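Local coordinates for protein antigen, P35 (Borreliella spielmanii A14S, PDB 6HPN) that is of uncertain function but belongs to the PFam54 family of Borrelia outer surface proteins, which are thought to be key players in the pathogenesis of Lyme disease, at residues 28-33 with 133-138; 83-88 with 165-170; 93-98 with 171-176. All coordinates share one frame; numbering follows the deposited sequence.

All three contacts join helices of one all-helical chain. Contacts 2 and 3 are buried neighbours, their centres about 11 Å apart, and both use helix 146-179: one sets it against the end of helix 75-84, the other against the following helix 89-102. They touch each other where L95 of contact 3 packs on V170 and L85 of contact 2. Contact 1 is only partly buried; its centre lies about 32 Å from that of contact 3, on the opposite side of the chain's centre, where helix 16-40 meets the end region of helix 106-135. Contact 2, the most central, contains a cross-segment hydrogen bond; contact 3 is aliphatic packing, and contact 1 mixes aliphatic groups with a serine and a glutamate.

Contact 1 (28-33 with 133-138); sequences RSEDIV and KILNVK
S29 faces I134 and L135, and the two segments come closest here, S29 CA to L135 CA 6.8 Å. Its OG stands beside its own backbone N (chi1 -65°), a position that lets it bond to the carbonyl of I25 one turn back while its other flank rests on I134 CG2 at 3.6 Å. The polar atom is thus satisfied inside its own helix and meets the partner only by packing. S29 CB sits against L135 CG at 3.8 Å. Next along the helix, E30 sends an extended chain past the same leucine at a slant, and its OE2 comes to 3.8 Å from L135 CD2. That carboxylate lies 5.1 Å, E30 OE2 to K138 NZ, from the lysine ammonium, which may give a modest attraction but no direct pairing. V33, one turn on from S29, meets the other branch tip to tip, CG1 to L135 CD1 at 3.6 Å. L135 therefore splits its two methyls between E30 and V33. This is plain helix-helix packing toward the periphery of the all-helical PFam54 fold: helix 16-40 lies where helix 106-135 gives way to a type I turn, L135 to K138, while F156 of helix 146-179 covers both S29 and I134.

Contact 2 (83-88 with 165-170); sequences TSLNFN and KWLKDV
S84 and L85, where helix 75-84 runs out, close onto the indole of W166, and here the packing is dense. The indole N-H reaches S84 OG, W166 NE1 to S84 OG 3.0 Å, in a bent bond of 138° at the hydrogen; the oxygen sits 28° out of the ring plane. That hydroxyl also bonds to the carbonyl of L81, so one buried oxygen serves both its own helix and the tryptophan. L85 crosses the indole obliquely, CD2 lying 3.6 Å from W166 CE2, and the same L85 CD2 methyl continues to V170 CG2 at 3.8 Å. V170 CG2 in turn stands over one ring face, offset toward its rim, while S84 C lies at the ring edge in plane. W166 holds its CG anti to the backbone N (chi1 162°), which carries the indole across toward the helix end. L167 adds to this tight part, its CD2 resting on L85 CA at 3.7 Å.

The solvent side is looser. There L167 CD1 meets N86 ND2 with the two side chains roughly at right angles. N86 is exposed; its positive phi marks it as the C-prime residue of a Schellman motif, in which F87 N bonds to Y82 O and N86 N to T83 O, and its OD1 turns to K163.

Chemically, an aliphatic and aromatic cluster surrounds the bond from W166 NE1 to S84 OG. That bond supplies the indole N-H with an acceptor in a buried place and so should fix the rotation of W166 against the terminus of helix 75-84.

Contact 3 (93-98 with 171-176); sequences LNLGTI and DDIIKE
N94 brings the one flat side-chain group among the touching residues, a carboxamide, but neither its face nor its edge meets the other segment; the residue touches I174 through CB, which lies 3.8 Å from I174 CD1. This is a steep helix-helix crossing in the all-helical PFam54 domain: the segment axes of 93-98 and 171-176 approach to 9.9 Å at an angle of 69°, so the contact stays short, with two isoleucines on one side meeting N94, L95 and I98 on the other.

I174 does most of the work. Its CG1 runs beside its own backbone N (chi1 -70°), and from there I174 CD1 lies against the N94-L95 backbone, 4.1 Å from L95 N. I173, a residue earlier and on the buried side, uses its CG2 branch twice: against L95 CD1 at 4.2 Å, and against I98 CG2 at 4.0 Å, the latter pair crossing at a slant.

Beyond the two segments, L190 of helix 187-197 covers I98, and V91 lies against I174. Y177, further along helix 146-179, also touches I98. No hydrogen bond spans the crossing, so these helices are held here by aliphatic packing. I98 completes it, lying nearly perpendicular to I174 with its CD1 4.1 Å from I174 CA.

Contact 1 (28-33 with 133-138)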
loop_
_atom_site.group_PDB
_atom_site.type_symbol
_atom_site.label_atom_id
_atom_site.label_comp_id
_atom_site.label_asym_id
_atom_site.label_seq_id
_atom_site.Cartn_x
_atom_site.Cartn_y
_atom_site.Cartn_z
ATOM N N ARG A 28 4.562 3.526 -16.476
ATOM C CA ARG A 28 4.103 2.887 -15.210
ATOM C C ARG A 28 4.646 3.670 -14.011
ATOM O O ARG A 28 3.872 3.872 -13.055
ATOM C CB ARG A 28 4.537 1.420 -15.162
ATOM C CG ARG A 28 3.833 0.534 -16.184
ATOM C CD ARG A 28 4.345 -0.892 -16.185
ATOM N NE ARG A 28 3.529 -1.783 -16.999
ATOM C CZ ARG A 28 3.512 -3.112 -16.909
ATOM N NH1 ARG A 28 4.266 -3.747 -16.029
ATOM N NH2 ARG A 28 2.723 -3.809 -17.705
ATOM N N SER A 29 5.918 4.089 -14.080
ATOM C CA SER A 29 6.612 4.931 -13.071
ATOM C C SER A 29 5.880 6.269 -12.891
ATOM O O SER A 29 5.411 6.528 -11.781
ATOM C CB SER A 29 8.047 5.154 -13.452
ATOM O OG SER A 29 8.787 3.945 -13.441
ATOM N N GLU A 30 5.781 7.052 -13.976
ATOM C CA GLU A 30 5.116 8.378 -14.073
ATOM C C GLU A 30 3.634 8.273 -13.695
ATOM O O GLU A 30 3.136 9.178 -13.028
ATOM C CB GLU A 30 5.300 8.980 -15.466
ATOM C CG GLU A 30 6.331 10.090 -15.486
ATOM C CD GLU A 30 6.990 10.272 -16.845
ATOM O OE1 GLU A 30 6.315 9.977 -17.882
ATOM O OE2 GLU A 30 8.192 10.673 -16.875
ATOM N N ASP A 31 2.946 7.208 -14.062
ATOM C CA ASP A 31 1.548 7.002 -13.593
ATOM C C ASP A 31 1.535 6.985 -12.063
ATOM O O ASP A 31 0.826 7.808 -11.466
ATOM C CB ASP A 31 0.901 5.721 -14.141
ATOM C CG ASP A 31 0.449 5.788 -15.596
ATOM O OD1 ASP A 31 0.521 6.880 -16.220
ATOM O OD2 ASP A 31 0.029 4.752 -16.102
ATOM N N ILE A 32 2.280 6.070 -11.455
ATOM C CA ILE A 32 2.266 5.890 -9.975
ATOM C C ILE A 32 2.577 7.246 -9.328
ATOM O O ILE A 32 1.809 7.694 -8.452
ATOM C CB ILE A 32 3.220 4.755 -9.568
ATOM C CG1 ILE A 32 2.576 3.391 -9.862
ATOM C CG2 ILE A 32 3.693 4.884 -8.127
ATOM C CD1 ILE A 32 3.569 2.232 -10.062
ATOM N N VAL A 33 3.618 7.934 -9.759
ATOM C CA VAL A 33 4.009 9.156 -9.003
ATOM C C VAL A 33 3.002 10.264 -9.308
ATOM O O VAL A 33 2.735 11.052 -8.401
ATOM C CB VAL A 33 5.458 9.622 -9.226
ATOM C CG1 VAL A 33 6.371 8.491 -9.647
ATOM C CG2 VAL A 33 5.541 10.788 -10.200
ATOM N N LYS A 133 12.927 5.759 -7.882
ATOM C CA LYS A 133 14.278 5.241 -8.174
ATOM C C LYS A 133 14.492 5.213 -9.699
ATOM O O LYS A 133 15.575 5.653 -10.156
ATOM C CB LYS A 133 14.471 3.832 -7.608
ATOM C CG LYS A 133 14.767 3.745 -6.118
ATOM C CD LYS A 133 14.860 2.307 -5.645
ATOM C CE LYS A 133 15.082 2.176 -4.156
ATOM N NZ LYS A 133 16.394 2.726 -3.737
ATOM N N ILE A 134 13.513 4.705 -10.455
ATOM C CA ILE A 134 13.630 4.563 -11.935
ATOM C C ILE A 134 13.662 5.949 -12.591
ATOM O O ILE A 134 14.582 6.195 -13.369
ATOM C CB ILE A 134 12.506 3.684 -12.502
ATOM C CG1 ILE A 134 12.746 2.203 -12.182
ATOM C CG2 ILE A 134 12.338 3.925 -13.988
ATOM C CD1 ILE A 134 11.496 1.322 -12.287
ATOM N N LEU A 135 12.705 6.814 -12.283
ATOM C CA LEU A 135 12.629 8.175 -12.872
ATOM C C LEU A 135 13.873 8.982 -12.536
ATOM O O LEU A 135 14.199 9.859 -13.322
ATOM C CB LEU A 135 11.404 8.903 -12.341
ATOM C CG LEU A 135 10.077 8.349 -12.837
ATOM C CD1 LEU A 135 8.923 9.047 -12.134
ATOM C CD2 LEU A 135 9.990 8.511 -14.346
ATOM N N ASN A 136 14.529 8.685 -11.416
ATOM C CA ASN A 136 15.743 9.404 -10.953
ATOM C C ASN A 136 16.885 9.201 -11.956
ATOM O O ASN A 136 17.777 10.048 -12.001
ATOM C CB ASN A 136 16.137 8.973 -9.541
ATOM C CG ASN A 136 17.195 9.878 -8.952
ATOM O OD1 ASN A 136 16.967 11.080 -8.869
ATOM N ND2 ASN A 136 18.354 9.332 -8.591
ATOM N N VAL A 137 16.867 8.124 -12.739
ATOM C CA VAL A 137 17.928 7.811 -13.744
ATOM C C VAL A 137 17.264 7.620 -15.124
ATOM O O VAL A 137 17.837 6.973 -15.986
ATOM C CB VAL A 137 18.762 6.605 -13.276
ATOM C CG1 VAL A 137 19.413 6.851 -11.920
ATOM C CG2 VAL A 137 17.947 5.325 -13.212
ATOM N N LYS A 138 16.107 8.242 -15.323
ATOM C CA LYS A 138 15.234 8.123 -16.522
ATOM C C LYS A 138 16.059 8.200 -17.817
ATOM O O LYS A 138 15.888 7.325 -18.675
ATOM C CB LYS A 138 14.153 9.202 -16.428
ATOM C CG LYS A 138 13.694 9.811 -17.740
ATOM C CD LYS A 138 12.846 11.030 -17.526
ATOM C CE LYS A 138 13.601 12.140 -16.825
ATOM N NZ LYS A 138 12.667 13.020 -16.086
#

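Contact 2 (83-88 with 165-170)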
loop_
_atom_site.group_PDB
_atom_site.type_symbol
_atom_site.label_atom_id
_atom_site.label_comp_id
_atom_site.label_asym_id
_atom_site.label_seq_id
_atom_site.Cartn_x
_atom_site.Cartn_y
_atom_site.Cartn_z
ATOM N N THR A 83 -4.200 5.924 -1.124
ATOM C CA THR A 83 -3.853 5.591 -2.530
ATOM C C THR A 83 -3.802 4.062 -2.675
ATOM O O THR A 83 -4.194 3.564 -3.738
ATOM C CB THR A 83 -2.551 6.276 -2.969
ATOM O OG1 THR A 83 -2.616 7.670 -2.625
ATOM C CG2 THR A 83 -2.291 6.060 -4.447
ATOM N N SER A 84 -3.401 3.341 -1.617
ATOM C CA SER A 84 -3.350 1.855 -1.596
ATOM C C SER A 84 -4.760 1.296 -1.785
ATOM O O SER A 84 -4.857 0.146 -2.198
ATOM C CB SER A 84 -2.722 1.321 -0.334
ATOM O OG SER A 84 -3.697 1.074 0.676
ATOM N N LEU A 85 -5.804 2.059 -1.452
ATOM C CA LEU A 85 -7.225 1.664 -1.712
ATOM C C LEU A 85 -7.816 2.488 -2.857
ATOM O O LEU A 85 -9.036 2.580 -2.897
ATOM C CB LEU A 85 -8.056 1.871 -0.453
ATOM C CG LEU A 85 -7.543 1.102 0.752
ATOM C CD1 LEU A 85 -8.067 1.694 2.040
ATOM C CD2 LEU A 85 -7.916 -0.364 0.620
ATOM N N ASN A 86 -6.970 3.044 -3.732
ATOM C CA ASN A 86 -7.342 3.744 -4.993
ATOM C C ASN A 86 -8.034 5.075 -4.668
ATOM O O ASN A 86 -8.737 5.604 -5.527
ATOM C CB ASN A 86 -8.180 2.844 -5.908
ATOM C CG ASN A 86 -7.356 1.809 -6.653
ATOM O OD1 ASN A 86 -6.125 1.889 -6.704
ATOM N ND2 ASN A 86 -8.028 0.830 -7.237
ATOM N N PHE A 87 -7.834 5.609 -3.468
ATOM C CA PHE A 87 -8.516 6.846 -3.009
ATOM C C PHE A 87 -10.027 6.786 -3.309
ATOM O O PHE A 87 -10.625 7.801 -3.741
ATOM C CB PHE A 87 -7.859 8.079 -3.645
ATOM C CG PHE A 87 -7.718 9.171 -2.632
ATOM C CD1 PHE A 87 -8.841 9.779 -2.103
ATOM C CD2 PHE A 87 -6.479 9.475 -2.092
ATOM C CE1 PHE A 87 -8.722 10.721 -1.095
ATOM C CE2 PHE A 87 -6.354 10.435 -1.097
ATOM C CZ PHE A 87 -7.482 11.048 -0.591
ATOM N N ASN A 88 -10.644 5.627 -3.099
ATOM C CA ASN A 88 -12.109 5.461 -3.169
ATOM C C ASN A 88 -12.670 5.776 -1.785
ATOM O O ASN A 88 -12.540 4.918 -0.909
ATOM C CB ASN A 88 -12.460 4.052 -3.612
ATOM C CG ASN A 88 -13.953 3.831 -3.728
ATOM O OD1 ASN A 88 -14.756 4.310 -2.919
ATOM N ND2 ASN A 88 -14.330 3.067 -4.729
ATOM N N LYS A 165 -4.927 -8.096 -4.684
ATOM C CA LYS A 165 -5.338 -9.000 -3.574
ATOM C C LYS A 165 -5.790 -8.156 -2.365
ATOM O O LYS A 165 -6.822 -8.476 -1.765
ATOM C CB LYS A 165 -4.200 -9.982 -3.271
ATOM C CG LYS A 165 -4.470 -11.000 -2.164
ATOM C CD LYS A 165 -4.901 -12.387 -2.615
ATOM C CE LYS A 165 -5.447 -13.238 -1.476
ATOM N NZ LYS A 165 -6.912 -13.023 -1.290
ATOM N N TRP A 166 -5.094 -7.073 -2.050
ATOM C CA TRP A 166 -5.442 -6.151 -0.938
ATOM C C TRP A 166 -6.835 -5.512 -1.140
ATOM O O TRP A 166 -7.683 -5.533 -0.208
ATOM C CB TRP A 166 -4.320 -5.110 -0.851
ATOM C CG TRP A 166 -4.630 -3.850 -0.100
ATOM C CD1 TRP A 166 -4.627 -2.572 -0.590
ATOM C CD2 TRP A 166 -4.921 -3.737 1.300
ATOM N NE1 TRP A 166 -4.901 -1.675 0.403
ATOM C CE2 TRP A 166 -5.091 -2.363 1.574
ATOM C CE3 TRP A 166 -5.075 -4.662 2.339
ATOM C CZ2 TRP A 166 -5.388 -1.897 2.858
ATOM C CZ3 TRP A 166 -5.377 -4.195 3.601
ATOM C CH2 TRP A 166 -5.517 -2.832 3.857
ATOM N N LEU A 167 -7.063 -4.926 -2.308
ATOM C CA LEU A 167 -8.373 -4.356 -2.698
ATOM C C LEU A 167 -9.468 -5.444 -2.677
ATOM O O LEU A 167 -10.595 -5.151 -2.234
ATOM C CB LEU A 167 -8.236 -3.751 -4.096
ATOM C CG LEU A 167 -7.381 -2.490 -4.190
ATOM C CD1 LEU A 167 -6.876 -2.316 -5.614
ATOM C CD2 LEU A 167 -8.148 -1.260 -3.752
ATOM N N LYS A 168 -9.168 -6.636 -3.185
ATOM C CA LYS A 168 -10.085 -7.797 -3.143
ATOM C C LYS A 168 -10.461 -8.074 -1.666
ATOM O O LYS A 168 -11.679 -7.985 -1.299
ATOM C CB LYS A 168 -9.393 -8.924 -3.916
ATOM C CG LYS A 168 -9.987 -10.315 -3.763
ATOM C CD LYS A 168 -11.356 -10.423 -4.358
ATOM C CE LYS A 168 -11.915 -11.826 -4.228
ATOM N NZ LYS A 168 -13.395 -11.793 -4.119
ATOM N N ASP A 169 -9.483 -8.333 -0.808
ATOM C CA ASP A 169 -9.756 -8.709 0.605
ATOM C C ASP A 169 -10.594 -7.601 1.270
ATOM O O ASP A 169 -11.564 -7.937 2.011
ATOM C CB ASP A 169 -8.467 -9.074 1.346
ATOM C CG ASP A 169 -7.911 -10.423 0.909
ATOM O OD1 ASP A 169 -8.577 -11.111 0.144
ATOM O OD2 ASP A 169 -6.795 -10.768 1.297
ATOM N N VAL A 170 -10.285 -6.336 0.954
ATOM C CA VAL A 170 -10.973 -5.139 1.521
ATOM C C VAL A 170 -12.420 -5.073 1.026
ATOM O O VAL A 170 -13.299 -4.806 1.847
ATOM C CB VAL A 170 -10.222 -3.835 1.199
ATOM C CG1 VAL A 170 -11.149 -2.631 1.241
ATOM C CG2 VAL A 170 -9.040 -3.616 2.136
#

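Contact 3 (93-98 with 171-176)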
loop_
_atom_site.group_PDB
_atom_site.type_symbol
_atom_site.label_atom_id
_atom_site.label_comp_id
_atom_site.label_asym_id
_atom_site.label_seq_id
_atom_site.Cartn_x
_atom_site.Cartn_y
_atom_site.Cartn_z
ATOM N N LEU A 93 -14.093 4.884 4.108
ATOM C CA LEU A 93 -15.093 5.087 5.201
ATOM C C LEU A 93 -15.579 3.732 5.698
ATOM O O LEU A 93 -15.496 3.474 6.904
ATOM C CB LEU A 93 -16.267 5.920 4.701
ATOM C CG LEU A 93 -15.886 7.362 4.373
ATOM C CD1 LEU A 93 -16.850 7.954 3.347
ATOM C CD2 LEU A 93 -15.791 8.197 5.652
ATOM N N ASN A 94 -15.996 2.881 4.771
ATOM C CA ASN A 94 -16.614 1.572 5.102
ATOM C C ASN A 94 -15.591 0.734 5.876
ATOM O O ASN A 94 -15.945 0.229 6.945
ATOM C CB ASN A 94 -17.220 0.930 3.856
ATOM C CG ASN A 94 -18.483 1.663 3.448
ATOM O OD1 ASN A 94 -19.181 2.179 4.315
ATOM N ND2 ASN A 94 -18.773 1.740 2.154
ATOM N N LEU A 95 -14.358 0.627 5.389
ATOM C CA LEU A 95 -13.316 -0.189 6.055
ATOM C C LEU A 95 -12.950 0.494 7.367
ATOM O O LEU A 95 -12.799 -0.191 8.352
ATOM C CB LEU A 95 -12.109 -0.310 5.128
ATOM C CG LEU A 95 -10.962 -1.158 5.655
ATOM C CD1 LEU A 95 -11.342 -2.632 5.684
ATOM C CD2 LEU A 95 -9.702 -0.937 4.819
ATOM N N GLY A 96 -12.861 1.820 7.366
ATOM C CA GLY A 96 -12.686 2.615 8.593
ATOM C C GLY A 96 -13.675 2.181 9.663
ATOM O O GLY A 96 -13.243 1.845 10.765
ATOM N N THR A 97 -14.971 2.185 9.371
ATOM C CA THR A 97 -16.014 1.864 10.374
ATOM C C THR A 97 -15.739 0.460 10.929
ATOM O O THR A 97 -15.773 0.267 12.141
ATOM C CB THR A 97 -17.415 2.005 9.764
ATOM O OG1 THR A 97 -17.554 3.319 9.220
ATOM C CG2 THR A 97 -18.516 1.764 10.771
ATOM N N ILE A 98 -15.420 -0.480 10.053
ATOM C CA ILE A 98 -15.341 -1.932 10.384
ATOM C C ILE A 98 -14.081 -2.206 11.222
ATOM O O ILE A 98 -14.187 -2.849 12.289
ATOM C CB ILE A 98 -15.401 -2.734 9.073
ATOM C CG1 ILE A 98 -16.746 -2.521 8.387
ATOM C CG2 ILE A 98 -15.105 -4.208 9.280
ATOM C CD1 ILE A 98 -16.793 -3.017 6.960
ATOM N N ASP A 171 -12.680 -5.266 -0.263
ATOM C CA ASP A 171 -14.074 -5.288 -0.776
ATOM C C ASP A 171 -14.836 -6.457 -0.119
ATOM O O ASP A 171 -16.019 -6.275 0.162
ATOM C CB ASP A 171 -14.110 -5.322 -2.306
ATOM C CG ASP A 171 -13.741 -4.010 -2.983
ATOM O OD1 ASP A 171 -13.835 -2.936 -2.345
ATOM O OD2 ASP A 171 -13.349 -4.078 -4.147
ATOM N N ASP A 172 -14.184 -7.597 0.141
ATOM C CA ASP A 172 -14.851 -8.830 0.641
ATOM C C ASP A 172 -15.275 -8.619 2.094
ATOM O O ASP A 172 -16.437 -8.942 2.435
ATOM C CB ASP A 172 -13.951 -10.060 0.495
ATOM C CG ASP A 172 -13.831 -10.525 -0.946
ATOM O OD1 ASP A 172 -14.584 -10.018 -1.757
ATOM O OD2 ASP A 172 -12.987 -11.396 -1.243
ATOM N N ILE A 173 -14.344 -8.130 2.909
ATOM C CA ILE A 173 -14.587 -7.711 4.315
ATOM C C ILE A 173 -15.833 -6.821 4.316
ATOM O O ILE A 173 -16.724 -7.059 5.124
ATOM C CB ILE A 173 -13.338 -6.998 4.887
ATOM C CG1 ILE A 173 -12.223 -7.984 5.237
ATOM C CG2 ILE A 173 -13.681 -6.156 6.092
ATOM C CD1 ILE A 173 -10.830 -7.350 5.466
ATOM N N ILE A 174 -15.895 -5.840 3.424
ATOM C CA ILE A 174 -17.027 -4.873 3.355
ATOM C C ILE A 174 -18.313 -5.613 2.949
ATOM O O ILE A 174 -19.330 -5.438 3.645
ATOM C CB ILE A 174 -16.677 -3.707 2.405
ATOM C CG1 ILE A 174 -15.587 -2.828 3.022
ATOM C CG2 ILE A 174 -17.899 -2.879 2.039
ATOM C CD1 ILE A 174 -15.077 -1.744 2.112
ATOM N N LYS A 175 -18.267 -6.378 1.855
ATOM C CA LYS A 175 -19.426 -7.136 1.332
ATOM C C LYS A 175 -19.945 -8.046 2.442
ATOM O O LYS A 175 -21.151 -7.995 2.696
ATOM C CB LYS A 175 -19.060 -7.937 0.083
ATOM C CG LYS A 175 -19.512 -7.302 -1.226
ATOM C CD LYS A 175 -18.485 -7.300 -2.376
ATOM C CE LYS A 175 -18.538 -6.018 -3.197
ATOM N NZ LYS A 175 -17.406 -5.898 -4.149
ATOM N N GLU A 176 -19.052 -8.796 3.094
ATOM C CA GLU A 176 -19.404 -9.851 4.077
ATOM C C GLU A 176 -19.975 -9.203 5.340
ATOM O O GLU A 176 -20.976 -9.747 5.884
ATOM C CB GLU A 176 -18.196 -10.741 4.372
ATOM C CG GLU A 176 -17.829 -11.615 3.192
ATOM C CD GLU A 176 -16.403 -12.130 3.165
ATOM O OE1 GLU A 176 -15.717 -12.045 4.202
ATOM O OE2 GLU A 176 -15.982 -12.614 2.099
#